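Local coordinates for beta-lactamase OXA-2 (Salmonella typhimurium, PDB 1K38) that hydrolyses beta-lactam antibiotics such as oxacillin as a class D serine beta-lactamase, and so confers antibiotic resistance, at the interface of chains A and B. Numbering follows the deposited sequence. Chains: chain A/B, Beta-lactamase OXA-2.

Contact 1: the interface of chains A and B. Residues chain A 93, 174, 177, 180, 185, 187; chain B 93, 174, 177, 180, 185, 187, 204.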
ATOM      1  N   ARG A  93      -0.849   4.294 -11.430  1.00 16.60           N
ATOM      2  CA  ARG A  93       0.125   3.346 -10.904  1.00 18.33           C
ATOM      3  C   ARG A  93       1.161   2.931 -11.937  1.00 18.33           C
ATOM      4  O   ARG A  93       2.344   2.830 -11.619  1.00 19.33           O
ATOM      5  CB  ARG A  93      -0.569   2.109 -10.327  1.00 18.68           C
ATOM      6  CG  ARG A  93       0.321   1.327  -9.357  1.00 19.49           C
ATOM      7  CD  ARG A  93      -0.438   0.184  -8.690  1.00 18.89           C
ATOM      8  NE  ARG A  93      -1.558   0.646  -7.874  1.00 20.44           N
ATOM      9  CZ  ARG A  93      -1.459   1.029  -6.604  1.00 19.49           C
ATOM     10  NH1 ARG A  93      -0.284   1.008  -5.987  1.00 18.13           N
ATOM     11  NH2 ARG A  93      -2.541   1.435  -5.946  1.00 20.45           N
ATOM     12  N   ASP A 174       0.286   4.977  -1.653  1.00 13.27           N
ATOM     13  CA  ASP A 174      -0.038   3.642  -2.119  1.00 13.60           C
ATOM     14  C   ASP A 174       0.620   3.403  -3.482  1.00 13.43           C
ATOM     15  O   ASP A 174       1.167   2.332  -3.737  1.00 13.50           O
ATOM     16  CB  ASP A 174      -1.548   3.451  -2.219  1.00 15.83           C
ATOM     17  CG  ASP A 174      -1.932   1.994  -2.177  1.00 17.81           C
ATOM     18  OD1 ASP A 174      -2.303   1.484  -1.085  1.00 21.09           O
ATOM     19  OD2 ASP A 174      -1.823   1.355  -3.235  1.00 15.19           O
ATOM     20  N   ILE A 177       4.226   2.093  -3.487  1.00 12.37           N
ATOM     21  CA  ILE A 177       4.599   0.760  -3.017  1.00 13.35           C
ATOM     22  C   ILE A 177       5.417  -0.008  -4.046  1.00 14.06           C
ATOM     23  O   ILE A 177       4.993  -0.189  -5.189  1.00 15.03           O
ATOM     24  CB  ILE A 177       3.360  -0.067  -2.634  1.00 13.23           C
ATOM     25  CG1 ILE A 177       2.646   0.600  -1.452  1.00 13.66           C
ATOM     26  CG2 ILE A 177       3.773  -1.486  -2.260  1.00 14.22           C
ATOM     27  CD1 ILE A 177       1.241   0.072  -1.217  1.00 13.06           C
ATOM     28  N   ALA A 180       6.742  -5.377  -0.228  1.00 14.71           N
ATOM     29  CA  ALA A 180       6.224  -5.474   1.128  1.00 13.94           C
ATOM     30  C   ALA A 180       6.232  -6.904   1.642  1.00 15.23           C
ATOM     31  O   ALA A 180       6.177  -7.858   0.863  1.00 15.69           O
ATOM     32  CB  ALA A 180       4.808  -4.913   1.199  1.00 14.56           C
ATOM     33  N   ILE A 185       6.768  -2.381   4.703  1.00 13.82           N
ATOM     34  CA  ILE A 185       6.336  -1.861   3.411  1.00 13.05           C
ATOM     35  C   ILE A 185       7.359  -0.874   2.869  1.00 12.35           C
ATOM     36  O   ILE A 185       7.714   0.098   3.535  1.00 13.92           O
ATOM     37  CB  ILE A 185       4.966  -1.136   3.516  1.00 13.21           C
ATOM     38  CG1 ILE A 185       3.909  -2.101   4.058  1.00 13.54           C
ATOM     39  CG2 ILE A 185       4.531  -0.630   2.137  1.00 13.46           C
ATOM     40  CD1 ILE A 185       2.561  -1.457   4.329  1.00 17.15           C
ATOM     41  N   ARG A 187       8.169   1.939   0.216  1.00 11.92           N
ATOM     42  CA  ARG A 187       7.540   2.916  -0.670  1.00 11.19           C
ATOM     43  C   ARG A 187       8.669   3.770  -1.222  1.00 11.85           C
ATOM     44  O   ARG A 187       9.433   4.363  -0.458  1.00 13.51           O
ATOM     45  CB  ARG A 187       6.550   3.798   0.101  1.00 12.06           C
ATOM     46  CG  ARG A 187       5.512   3.027   0.918  1.00 12.06           C
ATOM     47  CD  ARG A 187       4.515   3.993   1.554  1.00 13.31           C
ATOM     48  NE  ARG A 187       3.764   3.379   2.649  1.00 13.41           N
ATOM     49  CZ  ARG A 187       2.585   2.778   2.529  1.00 13.18           C
ATOM     50  NH1 ARG A 187       2.009   2.254   3.606  1.00 12.55           N
ATOM     51  NH2 ARG A 187       1.974   2.709   1.349  1.00 14.17           N
TER
ATOM     52  N   ARG B  93      -2.438  -0.476  12.335  1.00 15.31           N
ATOM     53  CA  ARG B  93      -1.775  -1.514  11.555  1.00 16.18           C
ATOM     54  C   ARG B  93      -1.433  -2.749  12.377  1.00 16.24           C
ATOM     55  O   ARG B  93      -1.594  -3.872  11.905  1.00 16.98           O
ATOM     56  CB  ARG B  93      -0.512  -0.976  10.880  1.00 17.36           C
ATOM     57  CG  ARG B  93      -0.082  -1.834   9.685  1.00 18.89           C
ATOM     58  CD  ARG B  93       1.091  -1.225   8.938  1.00 19.58           C
ATOM     59  NE  ARG B  93       0.776   0.085   8.376  1.00 18.73           N
ATOM     60  CZ  ARG B  93       0.207   0.288   7.191  1.00 19.80           C
ATOM     61  NH1 ARG B  93      -0.123  -0.738   6.414  1.00 18.73           N
ATOM     62  NH2 ARG B  93      -0.038   1.527   6.785  1.00 19.76           N
ATOM     63  N   ASP B 174      -4.680   0.155   2.791  1.00 12.96           N
ATOM     64  CA  ASP B 174      -3.259   0.258   3.126  1.00 14.35           C
ATOM     65  C   ASP B 174      -2.977  -0.721   4.279  1.00 13.56           C
ATOM     66  O   ASP B 174      -2.033  -1.515   4.229  1.00 12.67           O
ATOM     67  CB  ASP B 174      -2.970   1.714   3.551  1.00 15.84           C
ATOM     68  CG  ASP B 174      -1.550   1.941   4.084  1.00 21.51           C
ATOM     69  OD1 ASP B 174      -1.350   2.982   4.751  1.00 25.24           O
ATOM     70  OD2 ASP B 174      -0.640   1.129   3.847  1.00 17.25           O
ATOM     71  N   ILE B 177      -2.435  -4.493   3.546  1.00 12.27           N
ATOM     72  CA  ILE B 177      -1.281  -5.004   2.809  1.00 12.40           C
ATOM     73  C   ILE B 177      -0.551  -6.101   3.568  1.00 14.04           C
ATOM     74  O   ILE B 177      -0.128  -5.911   4.705  1.00 14.07           O
ATOM     75  CB  ILE B 177      -0.290  -3.885   2.472  1.00 11.76           C
ATOM     76  CG1 ILE B 177      -0.955  -2.865   1.547  1.00 12.66           C
ATOM     77  CG2 ILE B 177       0.944  -4.480   1.789  1.00 13.69           C
ATOM     78  CD1 ILE B 177      -0.194  -1.563   1.421  1.00 11.69           C
ATOM     79  N   ALA B 180       3.882  -7.634  -1.197  1.00 14.12           N
ATOM     80  CA  ALA B 180       3.870  -6.915  -2.460  1.00 15.08           C
ATOM     81  C   ALA B 180       5.161  -7.068  -3.241  1.00 15.72           C
ATOM     82  O   ALA B 180       6.229  -7.316  -2.672  1.00 14.95           O
ATOM     83  CB  ALA B 180       3.594  -5.428  -2.225  1.00 14.50           C
ATOM     84  N   ILE B 185       0.260  -6.294  -5.551  1.00 14.85           N
ATOM     85  CA  ILE B 185       0.035  -6.004  -4.140  1.00 14.73           C
ATOM     86  C   ILE B 185      -1.057  -6.914  -3.596  1.00 13.33           C
ATOM     87  O   ILE B 185      -2.159  -6.960  -4.137  1.00 14.32           O
ATOM     88  CB  ILE B 185      -0.415  -4.540  -3.933  1.00 13.92           C
ATOM     89  CG1 ILE B 185       0.634  -3.581  -4.495  1.00 14.80           C
ATOM     90  CG2 ILE B 185      -0.645  -4.268  -2.447  1.00 14.38           C
ATOM     91  CD1 ILE B 185       0.188  -2.123  -4.477  1.00 16.66           C
ATOM     92  N   ARG B 187      -3.580  -7.665  -0.633  1.00 12.98           N
ATOM     93  CA  ARG B 187      -4.274  -7.044   0.497  1.00 12.36           C
ATOM     94  C   ARG B 187      -5.228  -8.106   1.031  1.00 12.03           C
ATOM     95  O   ARG B 187      -6.046  -8.624   0.283  1.00 14.01           O
ATOM     96  CB  ARG B 187      -5.069  -5.819   0.027  1.00 13.32           C
ATOM     97  CG  ARG B 187      -4.231  -4.779  -0.721  1.00 13.28           C
ATOM     98  CD  ARG B 187      -5.069  -3.551  -1.084  1.00 14.41           C
ATOM     99  NE  ARG B 187      -4.466  -2.761  -2.156  1.00 11.91           N
ATOM    100  CZ  ARG B 187      -3.645  -1.728  -1.980  1.00 13.07           C
ATOM    101  NH1 ARG B 187      -3.157  -1.090  -3.038  1.00 13.93           N
ATOM    102  NH2 ARG B 187      -3.321  -1.318  -0.759  1.00 12.98           N
ATOM    103  N   GLU B 204      -3.689  -7.217  -6.554  1.00 13.86           N
ATOM    104  CA  GLU B 204      -3.775  -6.287  -7.672  1.00 16.85           C
ATOM    105  C   GLU B 204      -2.608  -6.462  -8.623  1.00 16.11           C
ATOM    106  O   GLU B 204      -1.456  -6.591  -8.195  1.00 17.21           O
ATOM    107  CB  GLU B 204      -3.761  -4.836  -7.183  1.00 18.47           C
ATOM    108  CG  GLU B 204      -4.439  -4.606  -5.866  1.00 19.45           C
ATOM    109  CD  GLU B 204      -4.442  -3.148  -5.459  1.00 16.88           C
ATOM    110  OE1 GLU B 204      -3.490  -2.413  -5.801  1.00 22.66           O
ATOM    111  OE2 GLU B 204      -5.392  -2.738  -4.777  1.00 16.56           O
TER

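Contact 2: the interface of chains A and B. Residues chain A 69-71, 167, 171; chain B 158, 160, 166, 170, 173.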
ATOM      1  N   ASP A  69      -8.720   9.683 -10.292  1.00 18.35           N
ATOM      2  CA  ASP A  69      -8.330   8.652  -9.340  1.00 18.59           C
ATOM      3  C   ASP A  69      -7.421   7.624  -9.999  1.00 17.33           C
ATOM      4  O   ASP A  69      -6.931   7.833 -11.108  1.00 18.73           O
ATOM      5  CB  ASP A  69      -9.568   7.949  -8.771  1.00 18.60           C
ATOM      6  CG  ASP A  69     -10.471   7.383  -9.851  1.00 19.59           C
ATOM      7  OD1 ASP A  69      -9.977   7.104 -10.965  1.00 18.41           O
ATOM      8  OD2 ASP A  69     -11.680   7.204  -9.577  1.00 21.96           O
ATOM      9  N   GLU A  70      -7.219   6.507  -9.311  1.00 16.22           N
ATOM     10  CA  GLU A  70      -6.352   5.443  -9.798  1.00 15.33           C
ATOM     11  C   GLU A  70      -6.955   4.615 -10.932  1.00 16.35           C
ATOM     12  O   GLU A  70      -6.297   3.726 -11.473  1.00 17.13           O
ATOM     13  CB  GLU A  70      -5.963   4.511  -8.636  1.00 15.42           C
ATOM     14  CG  GLU A  70      -7.104   3.654  -8.085  1.00 14.41           C
ATOM     15  CD  GLU A  70      -7.878   4.324  -6.959  1.00 16.83           C
ATOM     16  OE1 GLU A  70      -8.222   5.522  -7.083  1.00 16.69           O
ATOM     17  OE2 GLU A  70      -8.151   3.639  -5.947  1.00 16.38           O
ATOM     18  N   PHE A  71      -8.195   4.912 -11.310  1.00 16.15           N
ATOM     19  CA  PHE A  71      -8.849   4.157 -12.371  1.00 17.85           C
ATOM     20  C   PHE A  71      -8.905   4.871 -13.712  1.00 17.68           C
ATOM     21  O   PHE A  71      -9.217   4.253 -14.735  1.00 20.60           O
ATOM     22  CB  PHE A  71     -10.257   3.758 -11.927  1.00 18.29           C
ATOM     23  CG  PHE A  71     -10.267   2.841 -10.742  1.00 18.19           C
ATOM     24  CD1 PHE A  71      -9.758   1.551 -10.850  1.00 18.58           C
ATOM     25  CD2 PHE A  71     -10.736   3.277  -9.508  1.00 17.76           C
ATOM     26  CE1 PHE A  71      -9.711   0.705  -9.744  1.00 20.92           C
ATOM     27  CE2 PHE A  71     -10.696   2.442  -8.395  1.00 19.20           C
ATOM     28  CZ  PHE A  71     -10.182   1.151  -8.511  1.00 18.87           C
ATOM     29  N   GLU A 167      -6.834  12.121   1.406  1.00 14.76           N
ATOM     30  CA  GLU A 167      -7.104  11.025   0.480  1.00 14.85           C
ATOM     31  C   GLU A 167      -6.062  11.004  -0.641  1.00 15.03           C
ATOM     32  O   GLU A 167      -5.642   9.925  -1.085  1.00 13.75           O
ATOM     33  CB  GLU A 167      -8.520  11.128  -0.118  1.00 17.28           C
ATOM     34  CG  GLU A 167      -8.813  12.386  -0.919  1.00 16.20           C
ATOM     35  CD  GLU A 167     -10.085  12.259  -1.744  1.00 19.02           C
ATOM     36  OE1 GLU A 167     -10.170  11.316  -2.559  1.00 17.57           O
ATOM     37  OE2 GLU A 167     -10.997  13.104  -1.584  1.00 22.42           O
ATOM     38  N   LEU A 171      -3.339   8.095  -1.466  1.00 12.49           N
ATOM     39  CA  LEU A 171      -3.259   7.484  -2.784  1.00 12.19           C
ATOM     40  C   LEU A 171      -1.820   7.512  -3.292  1.00 12.67           C
ATOM     41  O   LEU A 171      -1.328   6.515  -3.825  1.00 12.99           O
ATOM     42  CB  LEU A 171      -4.175   8.205  -3.781  1.00 12.59           C
ATOM     43  CG  LEU A 171      -4.087   7.720  -5.234  1.00 14.00           C
ATOM     44  CD1 LEU A 171      -4.253   6.203  -5.291  1.00 13.47           C
ATOM     45  CD2 LEU A 171      -5.162   8.417  -6.077  1.00 14.52           C
TER
ATOM     46  N   TYR B 158     -12.483  -1.728  -2.972  1.00 13.71           N
ATOM     47  CA  TYR B 158     -11.466  -1.560  -4.004  1.00 14.48           C
ATOM     48  C   TYR B 158     -11.793  -0.350  -4.882  1.00 14.61           C
ATOM     49  O   TYR B 158     -10.918   0.455  -5.205  1.00 14.74           O
ATOM     50  CB  TYR B 158     -11.403  -2.830  -4.861  1.00 13.63           C
ATOM     51  CG  TYR B 158     -10.510  -2.736  -6.075  1.00 13.99           C
ATOM     52  CD1 TYR B 158      -9.123  -2.661  -5.945  1.00 13.97           C
ATOM     53  CD2 TYR B 158     -11.051  -2.747  -7.358  1.00 14.39           C
ATOM     54  CE1 TYR B 158      -8.299  -2.607  -7.065  1.00 15.52           C
ATOM     55  CE2 TYR B 158     -10.239  -2.692  -8.483  1.00 16.26           C
ATOM     56  CZ  TYR B 158      -8.867  -2.626  -8.331  1.00 16.72           C
ATOM     57  OH  TYR B 158      -8.064  -2.602  -9.444  1.00 20.65           O
ATOM     58  N   ASN B 160     -13.560   2.240  -4.072  1.00 14.55           N
ATOM     59  CA  ASN B 160     -13.807   3.440  -3.263  1.00 14.98           C
ATOM     60  C   ASN B 160     -15.296   3.780  -3.298  1.00 17.25           C
ATOM     61  O   ASN B 160     -15.684   4.948  -3.181  1.00 15.90           O
ATOM     62  CB  ASN B 160     -12.989   4.625  -3.793  1.00 14.31           C
ATOM     63  CG  ASN B 160     -11.504   4.315  -3.875  1.00 15.61           C
ATOM     64  OD1 ASN B 160     -10.884   3.948  -2.883  1.00 16.62           O
ATOM     65  ND2 ASN B 160     -10.930   4.464  -5.062  1.00 15.34           N
ATOM     66  N   VAL B 166     -13.249   8.618   1.284  1.00 14.40           N
ATOM     67  CA  VAL B 166     -12.317   7.908   0.432  1.00 14.27           C
ATOM     68  C   VAL B 166     -10.997   7.759   1.194  1.00 14.19           C
ATOM     69  O   VAL B 166     -10.347   6.714   1.108  1.00 14.00           O
ATOM     70  CB  VAL B 166     -12.088   8.653  -0.903  1.00 13.50           C
ATOM     71  CG1 VAL B 166     -10.932   8.017  -1.662  1.00 14.53           C
ATOM     72  CG2 VAL B 166     -13.361   8.596  -1.747  1.00 14.68           C
ATOM     73  N   ARG B 170      -9.020   4.300   1.656  1.00 12.42           N
ATOM     74  CA  ARG B 170      -7.628   4.116   1.262  1.00 14.25           C
ATOM     75  C   ARG B 170      -6.780   3.654   2.440  1.00 12.90           C
ATOM     76  O   ARG B 170      -5.901   2.799   2.278  1.00 13.40           O
ATOM     77  CB  ARG B 170      -7.055   5.409   0.672  1.00 13.28           C
ATOM     78  CG  ARG B 170      -7.675   5.759  -0.676  1.00 15.00           C
ATOM     79  CD  ARG B 170      -6.936   6.884  -1.377  1.00 14.88           C
ATOM     80  NE  ARG B 170      -7.644   7.302  -2.586  1.00 15.78           N
ATOM     81  CZ  ARG B 170      -7.843   6.528  -3.646  1.00 14.33           C
ATOM     82  NH1 ARG B 170      -7.377   5.282  -3.664  1.00 15.15           N
ATOM     83  NH2 ARG B 170      -8.542   6.981  -4.682  1.00 15.07           N
ATOM     84  N   LYS B 173      -7.383  -0.051   3.029  1.00 12.79           N
ATOM     85  CA  LYS B 173      -6.741  -0.854   1.991  1.00 12.94           C
ATOM     86  C   LYS B 173      -5.228  -0.913   2.218  1.00 13.22           C
ATOM     87  O   LYS B 173      -4.578  -1.911   1.889  1.00 12.23           O
ATOM     88  CB  LYS B 173      -7.076  -0.302   0.598  1.00 13.00           C
ATOM     89  CG  LYS B 173      -8.481  -0.683   0.148  1.00 12.28           C
ATOM     90  CD  LYS B 173      -8.810  -0.214  -1.259  1.00 13.39           C
ATOM     91  CE  LYS B 173      -9.089   1.279  -1.306  1.00 12.84           C
ATOM     92  NZ  LYS B 173      -9.531   1.679  -2.672  1.00 14.71           N
TER
HETATM   93  O   HOH W   1      -8.141  10.025  -3.495  1.00 15.64           O
HETATM   94  O   HOH W   2      -8.183   0.949  -5.310  1.00 20.61           O
HETATM   95  O   HOH W   3     -12.342   6.103  -7.070  1.00 25.08           O

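Contact 1: the interface of chains A and B
Strand 177-181 of each chain meets its counterpart antiparallel across the two-fold, flanked by strand 184-192, by the C-terminal end of helix 166-175 and by helix 92-97 of chain A (92-98 in chain B); strand 196-205 of chain B adds A:Arg93's neighbour B:Glu204. The strands touch at A:Ala180 and B:Ala180, whose backbones exchange a pair of hydrogen bonds (B:Ala180 N to A:Ala180 O, 3.1 Å), each N-H arriving above the carbonyl plane. Beside this bridge A:Ile177 and B:Ile177 meet tip to tip, CD1 against CD1 at a tight 3.4 Å, while the side chains of A:Ile185 and B:Ile185 cross B:Ile177 and A:Ile177 at about a right angle, CD1 toward CD1.

Around this apolar centre two aspartates are gripped by arginines of both chains. B:Arg187, extended from CG to NE, reaches A:Asp174 end-on with guanidinium and carboxylate nearly coplanar: NH1 bonds OD2 at 2.8 Å and NH2 bonds OD1 at 3.0 Å, both on syn lone pairs. The same OD2 also accepts from A:Arg93 NH2 (2.8 Å), which comes from above the carboxylate plane. A:Arg93, bent at chi3 (-62°), additionally ties its NH1 to the backbone O of A:Asp174. B:Glu204 holds B:Arg187 side-on, NE to OE2 at 2.8 Å, and its OE1 stands above one face of the A:Arg93 guanidinium, toward the rim.

The twin differs in detail. B:Asp174 has its carboxylate turned (chi2 -162° against 97° in A:Asp174), so A:Arg187 reaches OD2 through NH1 at 2.9 Å, from above the plane, and B:Arg93 NH2 takes OD1 at 2.8 Å. The arginines probably keep both aspartates ionised although the two carboxylates are near each other. The structure alone does not show whether the pair persists in solution, but here backbone pairing, isoleucine packing and shared charges join the two copies.

Contact 2: the interface of chains A and B
The guanidinium of B:Arg170 and the carboxylate of A:Glu70 reach toward each other tip to tip, their planes turned 50° apart. B:Arg170, on helix 166-175, runs extended from CG to NE and grips the acid end-on: NH2 meets the syn lone pair of OE1 at 2.8 Å, whereas NH1 approaches OE2 from above the carboxylate plane at 2.9 Å in a nearly straight bond. A:Glu70 belongs to a loop and takes the crowded first torsion, between the backbone N and the carbonyl carbon (chi1 70°), which puts CG over the centre of the A:Phe71 ring; the bend at chi2 then turns the carboxylate toward B:Arg170.

OE2 is gripped a second time by the amide of B:Asn160, whose ND2 donates at 3.0 Å. The other end of that amide, OD1, sits above one face of the B:Arg170 guanidinium and accepts from B:Lys173 NZ at 2.7 Å, so the lysine helps fix the rotation of the amide. Against the opposite face lies CD1 of A:Leu171, from helix 166-175 of chain A, leaving the guanidinium sandwiched between an amide oxygen and a methyl. The nearby cations would be expected to stabilise ionised A:Glu70.

Alongside, A:Phe71 presents its edge to B:Tyr158, the planes 73° apart; CZ stands over the rim of the tyrosine face, and CE1 comes 3.7 Å from CE2. The in-plane edge of A:Phe71 also points at the backbone O of B:Tyr158, at the end of helix 147-158. Waters stitch the margins: one links this O to A:Glu70 OE2 and B:Lys173 NZ, and another joins B:Arg170 NE to A:Glu167 OE1, a carboxylate oxygen that also touches B:Val166 CG1. Here a loop and a helix of one copy are clamped to helices 147-158 and 166-175 of the other and to the loop residue B:Asn160 between them, a charged and aromatic flank that probably helps set how the subunits are docked.

The C-alpha centres of contact 1 and contact 2 lie about 12 Å apart, and helix 166-175 of both chains runs through both: its C-terminal part supplies the aspartates of contact 1, its earlier turns the arginine, leucine, glutamate and valine of contact 2. Because the interface is two-fold symmetric, contact 2 recurs with the chains exchanged, so contact 1, which includes the strand pairing, is flanked by two such loop clamps. The centres are about 18 Å (contact 1 to B:Ser51) and 20 Å (contact 2 to A:Ser51) from the catalytic serine nucleophile, which suggests a role in assembly more than in catalysis.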